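PDB 7CHU: putative pectin lyase from Geobacillus virus E2, which probably acts as the phage's trimeric tailspike, recognising and perhaps cleaving surface polysaccharide of its thermophilic host during cell invasion. Local coordinates for residues A74-E79 with Y116-T121; E216-N221 with N249-L254; T304-L309 with C319-C324. All blocks are in the same frame, centred on the assembly; numbering follows the deposited sequence.

Contact 1: residues A74-E79 with Y116-T121; sequences AVNVKE and YFPTGT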
loop_
_atom_site.group_PDB
_atom_site.type_symbol
_atom_site.label_atom_id
_atom_site.label_comp_id
_atom_site.label_asym_id
_atom_site.label_seq_id
_atom_site.Cartn_x
_atom_site.Cartn_y
_atom_site.Cartn_z
ATOM N N ALA A 74 1.577 -28.950 -12.352
ATOM C CA ALA A 74 0.275 -28.415 -12.731
ATOM C C ALA A 74 -0.398 -29.373 -13.696
ATOM O O ALA A 74 0.263 -30.139 -14.404
ATOM C CB ALA A 74 0.397 -27.026 -13.379
ATOM N N VAL A 75 -1.728 -29.327 -13.704
ATOM C CA VAL A 75 -2.520 -29.951 -14.749
ATOM C C VAL A 75 -2.607 -28.954 -15.893
ATOM O O VAL A 75 -3.150 -27.861 -15.725
ATOM C CB VAL A 75 -3.910 -30.342 -14.240
ATOM C CG1 VAL A 75 -4.727 -30.948 -15.366
ATOM C CG2 VAL A 75 -3.777 -31.311 -13.087
ATOM N N ASN A 76 -2.064 -29.324 -17.048
ATOM C CA ASN A 76 -2.103 -28.504 -18.252
ATOM C C ASN A 76 -3.360 -28.848 -19.041
ATOM O O ASN A 76 -3.582 -30.021 -19.382
ATOM C CB ASN A 76 -0.840 -28.747 -19.091
ATOM C CG ASN A 76 -0.632 -27.706 -20.183
ATOM O OD1 ASN A 76 -1.535 -27.417 -20.945
ATOM N ND2 ASN A 76 0.571 -27.118 -20.245
ATOM N N VAL A 77 -4.191 -27.837 -19.322
ATOM C CA VAL A 77 -5.423 -28.087 -20.074
ATOM C C VAL A 77 -5.122 -28.688 -21.444
ATOM O O VAL A 77 -5.964 -29.383 -22.012
ATOM C CB VAL A 77 -6.267 -26.796 -20.217
ATOM C CG1 VAL A 77 -6.683 -26.282 -18.843
ATOM C CG2 VAL A 77 -5.491 -25.717 -21.021
ATOM N N LYS A 78 -3.917 -28.478 -21.977
ATOM C CA LYS A 78 -3.596 -29.082 -23.272
ATOM C C LYS A 78 -3.604 -30.607 -23.200
ATOM O O LYS A 78 -3.835 -31.275 -24.212
ATOM C CB LYS A 78 -2.231 -28.588 -23.761
ATOM C CG LYS A 78 -2.216 -28.166 -25.207
ATOM C CD LYS A 78 -0.801 -28.052 -25.750
ATOM C CE LYS A 78 -0.793 -28.126 -27.276
ATOM N NZ LYS A 78 0.364 -27.384 -27.874
ATOM N N GLU A 79 -3.333 -31.171 -22.018
ATOM C CA GLU A 79 -3.439 -32.610 -21.824
ATOM C C GLU A 79 -4.838 -33.128 -22.080
ATOM O O GLU A 79 -5.019 -34.337 -22.267
ATOM C CB GLU A 79 -3.064 -33.007 -20.399
ATOM C CG GLU A 79 -1.697 -32.592 -19.927
ATOM C CD GLU A 79 -1.559 -32.784 -18.418
ATOM O OE1 GLU A 79 -2.235 -33.711 -17.889
ATOM O OE2 GLU A 79 -0.811 -31.999 -17.771
ATOM N N TYR A 116 -3.279 -25.182 -15.450
ATOM C CA TYR A 116 -2.462 -24.230 -16.185
ATOM C C TYR A 116 -2.952 -24.117 -17.619
ATOM O O TYR A 116 -3.173 -25.140 -18.283
ATOM C CB TYR A 116 -0.993 -24.649 -16.177
ATOM C CG TYR A 116 -0.182 -23.679 -16.994
ATOM C CD1 TYR A 116 0.055 -22.392 -16.526
ATOM C CD2 TYR A 116 0.291 -24.024 -18.254
ATOM C CE1 TYR A 116 0.797 -21.471 -17.287
ATOM C CE2 TYR A 116 1.021 -23.117 -19.018
ATOM C CZ TYR A 116 1.272 -21.850 -18.532
ATOM O OH TYR A 116 1.995 -20.951 -19.299
ATOM N N PHE A 117 -3.109 -22.879 -18.088
ATOM C CA PHE A 117 -3.595 -22.573 -19.441
ATOM C C PHE A 117 -2.438 -21.952 -20.217
ATOM O O PHE A 117 -2.109 -20.777 -19.970
ATOM C CB PHE A 117 -4.778 -21.582 -19.418
ATOM C CG PHE A 117 -6.026 -22.074 -18.737
ATOM C CD1 PHE A 117 -6.059 -22.296 -17.369
ATOM C CD2 PHE A 117 -7.193 -22.232 -19.459
ATOM C CE1 PHE A 117 -7.219 -22.736 -16.753
ATOM C CE2 PHE A 117 -8.371 -22.674 -18.855
ATOM C CZ PHE A 117 -8.382 -22.929 -17.498
ATOM N N PRO A 118 -1.814 -22.653 -21.162
ATOM C CA PRO A 118 -0.711 -22.054 -21.929
ATOM C C PRO A 118 -1.218 -20.925 -22.809
ATOM O O PRO A 118 -2.423 -20.762 -23.034
ATOM C CB PRO A 118 -0.173 -23.214 -22.791
ATOM C CG PRO A 118 -0.751 -24.480 -22.171
ATOM C CD PRO A 118 -2.061 -24.057 -21.557
ATOM N N THR A 119 -0.262 -20.127 -23.285
ATOM C CA THR A 119 -0.545 -19.049 -24.226
ATOM C C THR A 119 -1.569 -19.484 -25.264
ATOM O O THR A 119 -1.459 -20.572 -25.838
ATOM C CB THR A 119 0.745 -18.621 -24.913
ATOM O OG1 THR A 119 1.614 -18.039 -23.933
ATOM C CG2 THR A 119 0.452 -17.595 -26.013
ATOM N N GLY A 120 -2.599 -18.675 -25.453
ATOM C CA GLY A 120 -3.619 -19.027 -26.421
ATOM C C GLY A 120 -4.924 -18.294 -26.186
ATOM O O GLY A 120 -5.113 -17.590 -25.199
ATOM N N THR A 121 -5.833 -18.500 -27.136
ATOM C CA THR A 121 -7.181 -17.958 -27.119
ATOM C C THR A 121 -8.127 -19.144 -26.973
ATOM O O THR A 121 -8.141 -20.022 -27.835
ATOM C CB THR A 121 -7.445 -17.204 -28.425
ATOM O OG1 THR A 121 -6.534 -16.106 -28.531
ATOM C CG2 THR A 121 -8.864 -16.687 -28.491
#
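Val77 and Phe117 meet in a CH-pi contact of nearly ideal form: the CG1 methyl of Val77 lies 3.9 Å from the centroid of the Phe117 ring and only 7° off its normal. The other methyl turns to the next residue, with Val77 CG2 3.8 Å from Pro118 CD, so one branched side chain covers an aromatic face and a proline ring together. The backbone brings them into place by a short parallel pairing, in which Tyr116 N donates to Val75 O (2.7 Å) and Val77 N to Tyr116 O (3.1 Å).

Asn76 shows how an amide can serve several neighbours. With CG anti to the backbone N (chi1 -166°), its side chain runs beside that of Tyr116 and comes tip to tip with Pro118, OD1 of Asn76 standing 3.3 Å from Pro118 CG. The same OD1 accepts, on a lone pair, the backbone N of Lys78 at 2.8 Å; this Asx turn fixes the rotation of the amide as the chain enters a 3-10 turn. ND2 of Asn76 then lies in plane at the edge of the Tyr116 ring, 3.7 Å from CD2 of Tyr116, and donates to Thr72 of the second subunit. Behind the turn, Glu79 OE2 takes the backbone N of Asn76 from above its carboxylate plane.

Helix 91-99, which lies between the two segments in the chain, packs Ala97 on Val77 and Ile94 on Phe117. Beyond Phe117, strand 113-117 pairs with strand 135-139, while strand 75-76 begins the run of parallel strands.

Contact 2: residues E216-N221 with N249-L254; sequences EVWDTN and NSNRLL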
loop_
_atom_site.group_PDB
_atom_site.type_symbol
_atom_site.label_atom_id
_atom_site.label_comp_id
_atom_site.label_asym_id
_atom_site.label_seq_id
_atom_site.Cartn_x
_atom_site.Cartn_y
_atom_site.Cartn_z
ATOM N N GLU A 216 -21.122 -13.297 -0.757
ATOM C CA GLU A 216 -20.705 -13.934 0.484
ATOM C C GLU A 216 -19.293 -14.510 0.385
ATOM O O GLU A 216 -19.055 -15.695 0.625
ATOM C CB GLU A 216 -21.714 -15.010 0.909
ATOM C CG GLU A 216 -21.638 -15.296 2.410
ATOM C CD GLU A 216 -22.339 -16.592 2.800
ATOM O OE1 GLU A 216 -23.463 -16.849 2.272
ATOM O OE2 GLU A 216 -21.767 -17.350 3.629
ATOM N N VAL A 217 -18.336 -13.645 0.053
ATOM C CA VAL A 217 -16.939 -14.049 -0.089
ATOM C C VAL A 217 -16.137 -13.421 1.042
ATOM O O VAL A 217 -16.285 -12.225 1.325
ATOM C CB VAL A 217 -16.368 -13.668 -1.464
ATOM C CG1 VAL A 217 -14.855 -13.895 -1.488
ATOM C CG2 VAL A 217 -17.053 -14.501 -2.543
ATOM N N TRP A 218 -15.297 -14.233 1.686
ATOM C CA TRP A 218 -14.530 -13.845 2.861
ATOM C C TRP A 218 -13.029 -13.921 2.602
ATOM O O TRP A 218 -12.547 -14.852 1.939
ATOM C CB TRP A 218 -14.831 -14.745 4.047
ATOM C CG TRP A 218 -16.259 -14.867 4.421
ATOM C CD1 TRP A 218 -17.302 -14.086 3.995
ATOM C CD2 TRP A 218 -16.809 -15.804 5.351
ATOM N NE1 TRP A 218 -18.461 -14.491 4.600
ATOM C CE2 TRP A 218 -18.191 -15.556 5.421
ATOM C CE3 TRP A 218 -16.266 -16.843 6.116
ATOM C CZ2 TRP A 218 -19.047 -16.309 6.233
ATOM C CZ3 TRP A 218 -17.127 -17.611 6.916
ATOM C CH2 TRP A 218 -18.493 -17.335 6.969
ATOM N N ASP A 219 -12.291 -12.965 3.157
ATOM C CA ASP A 219 -10.833 -13.084 3.348
ATOM C C ASP A 219 -10.105 -13.391 2.043
ATOM O O ASP A 219 -9.302 -14.323 1.947
ATOM C CB ASP A 219 -10.509 -14.144 4.403
ATOM C CG ASP A 219 -11.113 -13.834 5.779
ATOM O OD1 ASP A 219 -10.751 -12.809 6.388
ATOM O OD2 ASP A 219 -11.918 -14.637 6.299
ATOM N N THR A 220 -10.384 -12.596 1.018
ATOM C CA THR A 220 -9.856 -12.857 -0.312
ATOM C C THR A 220 -9.050 -11.666 -0.822
ATOM O O THR A 220 -9.529 -10.526 -0.795
ATOM C CB THR A 220 -11.039 -13.221 -1.227
ATOM O OG1 THR A 220 -11.538 -14.478 -0.763
ATOM C CG2 THR A 220 -10.633 -13.345 -2.679
ATOM N N ASN A 221 -7.817 -11.933 -1.259
ATOM C CA ASN A 221 -6.910 -10.915 -1.784
ATOM C C ASN A 221 -6.959 -10.905 -3.305
ATOM O O ASN A 221 -6.852 -11.958 -3.948
ATOM C CB ASN A 221 -5.464 -11.159 -1.351
ATOM C CG ASN A 221 -5.263 -11.020 0.131
ATOM O OD1 ASN A 221 -6.099 -10.459 0.834
ATOM N ND2 ASN A 221 -4.144 -11.535 0.618
ATOM N N ASN A 249 -22.265 -12.138 4.901
ATOM C CA ASN A 249 -21.886 -10.960 4.131
ATOM C C ASN A 249 -20.637 -11.256 3.323
ATOM O O ASN A 249 -20.048 -12.330 3.431
ATOM C CB ASN A 249 -21.686 -9.749 5.052
ATOM C CG ASN A 249 -20.383 -9.810 5.855
ATOM O OD1 ASN A 249 -19.658 -10.800 5.822
ATOM N ND2 ASN A 249 -20.085 -8.730 6.588
ATOM N N SER A 250 -20.220 -10.282 2.518
ATOM C CA SER A 250 -18.870 -10.291 1.970
ATOM C C SER A 250 -18.008 -9.406 2.861
ATOM O O SER A 250 -18.421 -8.308 3.232
ATOM C CB SER A 250 -18.854 -9.776 0.529
ATOM O OG SER A 250 -19.385 -10.748 -0.375
ATOM N N ASN A 251 -16.821 -9.885 3.216
ATOM C CA ASN A 251 -15.958 -9.116 4.097
ATOM C C ASN A 251 -14.501 -9.490 3.832
ATOM O O ASN A 251 -14.201 -10.579 3.326
ATOM C CB ASN A 251 -16.338 -9.331 5.576
ATOM C CG ASN A 251 -16.004 -10.712 6.059
ATOM O OD1 ASN A 251 -14.845 -10.997 6.341
ATOM N ND2 ASN A 251 -17.012 -11.601 6.124
ATOM N N ARG A 252 -13.605 -8.560 4.156
ATOM C CA ARG A 252 -12.165 -8.752 3.968
ATOM C C ARG A 252 -11.817 -9.107 2.522
ATOM O O ARG A 252 -10.943 -9.939 2.257
ATOM C CB ARG A 252 -11.632 -9.797 4.947
ATOM C CG ARG A 252 -11.509 -9.269 6.373
ATOM C CD ARG A 252 -10.418 -8.180 6.457
ATOM N NE ARG A 252 -9.104 -8.733 6.159
ATOM C CZ ARG A 252 -7.981 -8.019 6.071
ATOM N NH1 ARG A 252 -8.010 -6.712 6.281
ATOM N NH2 ARG A 252 -6.819 -8.624 5.797
ATOM N N LEU A 253 -12.516 -8.492 1.575
ATOM C CA LEU A 253 -12.083 -8.464 0.183
ATOM C C LEU A 253 -11.057 -7.345 0.023
ATOM O O LEU A 253 -11.395 -6.174 0.232
ATOM C CB LEU A 253 -13.262 -8.208 -0.753
ATOM C CG LEU A 253 -14.491 -9.139 -0.724
ATOM C CD1 LEU A 253 -15.595 -8.561 -1.596
ATOM C CD2 LEU A 253 -14.098 -10.486 -1.220
ATOM N N LEU A 254 -9.830 -7.685 -0.371
ATOM C CA LEU A 254 -8.751 -6.702 -0.505
ATOM C C LEU A 254 -8.379 -6.566 -1.972
ATOM O O LEU A 254 -7.775 -7.476 -2.550
ATOM C CB LEU A 254 -7.531 -7.100 0.327
ATOM C CG LEU A 254 -7.507 -6.521 1.753
ATOM C CD1 LEU A 254 -8.641 -7.050 2.664
ATOM C CD2 LEU A 254 -6.148 -6.704 2.444
HETATM O O HOH W 1 -8.486 -11.347 5.640
HETATM O O HOH W 2 -14.109 -13.317 7.510
HETATM O O HOH W 3 -8.279 -10.654 2.796
HETATM O O HOH W 4 -5.875 -11.206 4.134
#
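Residues Trp218, Thr220 and Asn221 pair in parallel with Asn251, Leu253 and Leu254, the two segments running only 11° apart, with backbone bonds such as Asn251 N to Val217 O (3.1 Å) and Leu254 N to Thr220 O (2.9 Å). Side chains extend this ladder at its start. The hydroxyl OG of Ser250 stands in for a carbonyl and accepts Val217 N at 3.1 Å. Trp218 points its indole NE1 at Asn249 O, 2.9 Å away and close to the ring plane.

ND2 of Asn251 lies over one face of that indole, 3.3 Å from Trp218 CD1, the amide and ring planes 30° apart. Asn251 CG sits between its own backbone N and carbonyl carbon (chi1 70°), and a bond from ND2 to Asn249 OD1 (2.8 Å) holds the amide steady. On the opposite side of the strands Val217 CG1 meets Leu253 CD2 at 3.5 Å, the side chains crossing at about a right angle.

Asp219 and Arg252 are linked through a water that donates to Asp219 OD1 and accepts from Arg252 NE. Asp219 OD1 also forms a salt bridge with Lys288 of the third subunit, and Arg252 NH2 a hydrogen bond with Gly286 O of the same subunit. Both residues have left-handed backbone angles, and the chain bends at Asp219. Such corners, stacked from coil to coil beside parallel strands, are characteristic of the right-handed parallel beta-helix of the pectate lyase-like family.

Contact 3: residues T304-L309 with C319-C324; sequences TPHMYL and CYFYQC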
loop_
_atom_site.group_PDB
_atom_site.type_symbol
_atom_site.label_atom_id
_atom_site.label_comp_id
_atom_site.label_asym_id
_atom_site.label_seq_id
_atom_site.Cartn_x
_atom_site.Cartn_y
_atom_site.Cartn_z
ATOM N N THR A 304 -23.960 6.957 -13.059
ATOM C CA THR A 304 -23.827 5.990 -11.982
ATOM C C THR A 304 -22.507 6.264 -11.269
ATOM O O THR A 304 -21.547 6.718 -11.903
ATOM C CB THR A 304 -23.884 4.553 -12.542
ATOM O OG1 THR A 304 -24.014 3.597 -11.479
ATOM C CG2 THR A 304 -22.654 4.243 -13.391
ATOM N N PRO A 305 -22.434 6.056 -9.962
ATOM C CA PRO A 305 -21.199 6.396 -9.253
ATOM C C PRO A 305 -20.067 5.457 -9.635
ATOM O O PRO A 305 -20.293 4.326 -10.083
ATOM C CB PRO A 305 -21.582 6.256 -7.776
ATOM C CG PRO A 305 -22.739 5.302 -7.781
ATOM C CD PRO A 305 -23.483 5.570 -9.056
ATOM N N HIS A 306 -18.836 5.970 -9.517
ATOM C CA HIS A 306 -17.668 5.118 -9.723
ATOM C C HIS A 306 -17.643 4.018 -8.682
ATOM O O HIS A 306 -17.347 2.868 -9.003
ATOM C CB HIS A 306 -16.352 5.917 -9.670
ATOM C CG HIS A 306 -15.964 6.552 -10.977
ATOM N ND1 HIS A 306 -16.875 6.832 -11.970
ATOM C CD2 HIS A 306 -14.755 6.948 -11.456
ATOM C CE1 HIS A 306 -16.250 7.388 -12.997
ATOM N NE2 HIS A 306 -14.962 7.459 -12.715
ATOM N N MET A 307 -17.974 4.344 -7.433
ATOM C CA MET A 307 -18.114 3.334 -6.386
ATOM C C MET A 307 -19.428 3.577 -5.663
ATOM O O MET A 307 -19.616 4.652 -5.083
ATOM C CB MET A 307 -16.944 3.395 -5.395
ATOM C CG MET A 307 -17.151 2.463 -4.186
ATOM S SD MET A 307 -15.798 2.492 -2.995
ATOM C CE MET A 307 -14.461 1.857 -4.002
ATOM N N TYR A 308 -20.338 2.594 -5.681
ATOM C CA TYR A 308 -21.528 2.636 -4.826
ATOM C C TYR A 308 -21.240 1.815 -3.581
ATOM O O TYR A 308 -21.054 0.601 -3.674
ATOM C CB TYR A 308 -22.779 2.102 -5.527
ATOM C CG TYR A 308 -23.960 2.030 -4.594
ATOM C CD1 TYR A 308 -24.533 3.199 -4.080
ATOM C CD2 TYR A 308 -24.497 0.805 -4.204
ATOM C CE1 TYR A 308 -25.608 3.156 -3.206
ATOM C CE2 TYR A 308 -25.576 0.746 -3.332
ATOM C CZ TYR A 308 -26.130 1.924 -2.834
ATOM O OH TYR A 308 -27.203 1.866 -1.969
ATOM N N LEU A 309 -21.164 2.467 -2.425
ATOM C CA LEU A 309 -20.686 1.825 -1.198
ATOM C C LEU A 309 -21.828 1.636 -0.193
ATOM O O LEU A 309 -21.914 2.338 0.810
ATOM C CB LEU A 309 -19.558 2.658 -0.616
ATOM C CG LEU A 309 -18.813 2.192 0.625
ATOM C CD1 LEU A 309 -18.657 0.697 0.550
ATOM C CD2 LEU A 309 -17.431 2.903 0.727
ATOM N N CYS A 319 -6.588 6.012 -3.471
ATOM C CA CYS A 319 -7.173 5.651 -4.749
ATOM C C CYS A 319 -7.356 6.881 -5.616
ATOM O O CYS A 319 -7.451 8.019 -5.133
ATOM C CB CYS A 319 -8.506 4.904 -4.583
ATOM S SG CYS A 319 -8.370 3.299 -3.730
ATOM N N TYR A 320 -7.410 6.624 -6.916
ATOM C CA TYR A 320 -7.478 7.636 -7.959
ATOM C C TYR A 320 -8.855 7.570 -8.616
ATOM O O TYR A 320 -9.258 6.510 -9.119
ATOM C CB TYR A 320 -6.365 7.390 -8.981
ATOM C CG TYR A 320 -6.556 8.041 -10.341
ATOM C CD1 TYR A 320 -6.666 9.425 -10.482
ATOM C CD2 TYR A 320 -6.605 7.258 -11.485
ATOM C CE1 TYR A 320 -6.827 10.008 -11.734
ATOM C CE2 TYR A 320 -6.764 7.815 -12.721
ATOM C CZ TYR A 320 -6.877 9.178 -12.844
ATOM O OH TYR A 320 -7.042 9.672 -14.105
ATOM N N PHE A 321 -9.578 8.691 -8.592
ATOM C CA PHE A 321 -10.903 8.806 -9.188
ATOM C C PHE A 321 -10.874 9.884 -10.257
ATOM O O PHE A 321 -10.396 10.997 -9.997
ATOM C CB PHE A 321 -11.952 9.177 -8.132
ATOM C CG PHE A 321 -12.249 8.068 -7.153
ATOM C CD1 PHE A 321 -11.430 7.870 -6.035
ATOM C CD2 PHE A 321 -13.345 7.233 -7.351
ATOM C CE1 PHE A 321 -11.691 6.839 -5.132
ATOM C CE2 PHE A 321 -13.627 6.198 -6.446
ATOM C CZ PHE A 321 -12.810 6.007 -5.336
ATOM N N TYR A 322 -11.410 9.577 -11.441
ATOM C CA TYR A 322 -11.406 10.555 -12.524
ATOM C C TYR A 322 -12.612 10.353 -13.432
ATOM O O TYR A 322 -12.920 9.219 -13.813
ATOM C CB TYR A 322 -10.100 10.460 -13.332
ATOM C CG TYR A 322 -10.162 11.140 -14.676
ATOM C CD1 TYR A 322 -10.232 12.516 -14.770
ATOM C CD2 TYR A 322 -10.178 10.399 -15.843
ATOM C CE1 TYR A 322 -10.302 13.138 -16.003
ATOM C CE2 TYR A 322 -10.245 11.001 -17.070
ATOM C CZ TYR A 322 -10.298 12.372 -17.148
ATOM O OH TYR A 322 -10.382 12.967 -18.382
ATOM N N GLN A 323 -13.287 11.461 -13.764
ATOM C CA GLN A 323 -14.310 11.528 -14.802
ATOM C C GLN A 323 -15.527 10.646 -14.504
ATOM O O GLN A 323 -15.617 9.509 -14.986
ATOM C CB GLN A 323 -13.699 11.160 -16.156
ATOM C CG GLN A 323 -14.509 11.599 -17.387
ATOM C CD GLN A 323 -14.326 13.088 -17.727
ATOM O OE1 GLN A 323 -13.813 13.860 -16.919
ATOM N NE2 GLN A 323 -14.788 13.493 -18.909
ATOM N N CYS A 324 -16.455 11.164 -13.681
ATOM C CA CYS A 324 -17.702 10.463 -13.281
ATOM C C CYS A 324 -18.959 11.292 -13.435
ATOM O O CYS A 324 -19.046 12.394 -12.906
ATOM C CB CYS A 324 -17.548 9.980 -11.838
ATOM S SG CYS A 324 -19.001 9.181 -11.129
#
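Phe321 is the first residue of its segment to touch His306 and Met307, which it meets with its rim. Its CG is anti to the carbonyl carbon (chi1 -70°), from where the ring reaches in toward the other segment, CD2 of Phe321 coming 4.0 Å from His306 CB. Met307 CB lies farther along the same rim, at 4.5 Å from Phe321 CE2, near the limit of apolar contact.

Tyr322 starts its side chain away from the other segment, and contributes its carbonyl instead. His306 NE2 donates to Tyr322 O over 2.9 Å, and an N-H...O angle of 152° leaves the bond slightly bent. The donor stands well above the carbonyl plane, 51° out of it. Because NE2 carries the proton here, this one bond satisfies a buried imidazole nitrogen and limits rotation of the ring.

Gln323 starts the same way, and its amide is hydrogen-bonded to Asn345 and to Asp293 O. Its carbonyl O nevertheless comes near the edge of the imidazole; the approach to NE2 is too poorly angled to count as a second hydrogen bond.

Cys324 closes the segment by placing its CB over one face of the His306 ring, offset toward the rim. The modelled spacing there is implausibly tight, and its details are doubtful. SG of Cys324, anti to its backbone N, lies 3.6 Å from Thr304 O and 4.0 Å from Pro305 CA.

Across the coil interior, strands 307-309 and 320-324 thus face one another without pairing. Each is flanked along the fold by parallel neighbours: 268-271 and 329-331 for the first, 288-290 and 342-346 for the second. Phe289 stacks on Phe321, while His267 and Phe328 meet His306 edge-to-face.

How the contacts relate
The three contacts follow one another along the chain and mark successive levels of an elongated parallel beta-helix. Centres of contacts 1 and 2 are 28 Å apart, those of 2 and 3 are 21 Å apart, and those of 1 and 3 are 36 Å apart; none touches another. Strands 75-76 and 113-117 of contact 1 and 307-309 of contact 3 belong to one run of parallel strands, while 120-124, 220-228, 251-256 and 320-324 tie all three contacts to a second. Contacts 1 and 2 join neighbouring coils, whereas contact 3 spans the interior. Pairing along the axis and packing across it are both features of such a shaft, and all three sites come within reach of other subunits.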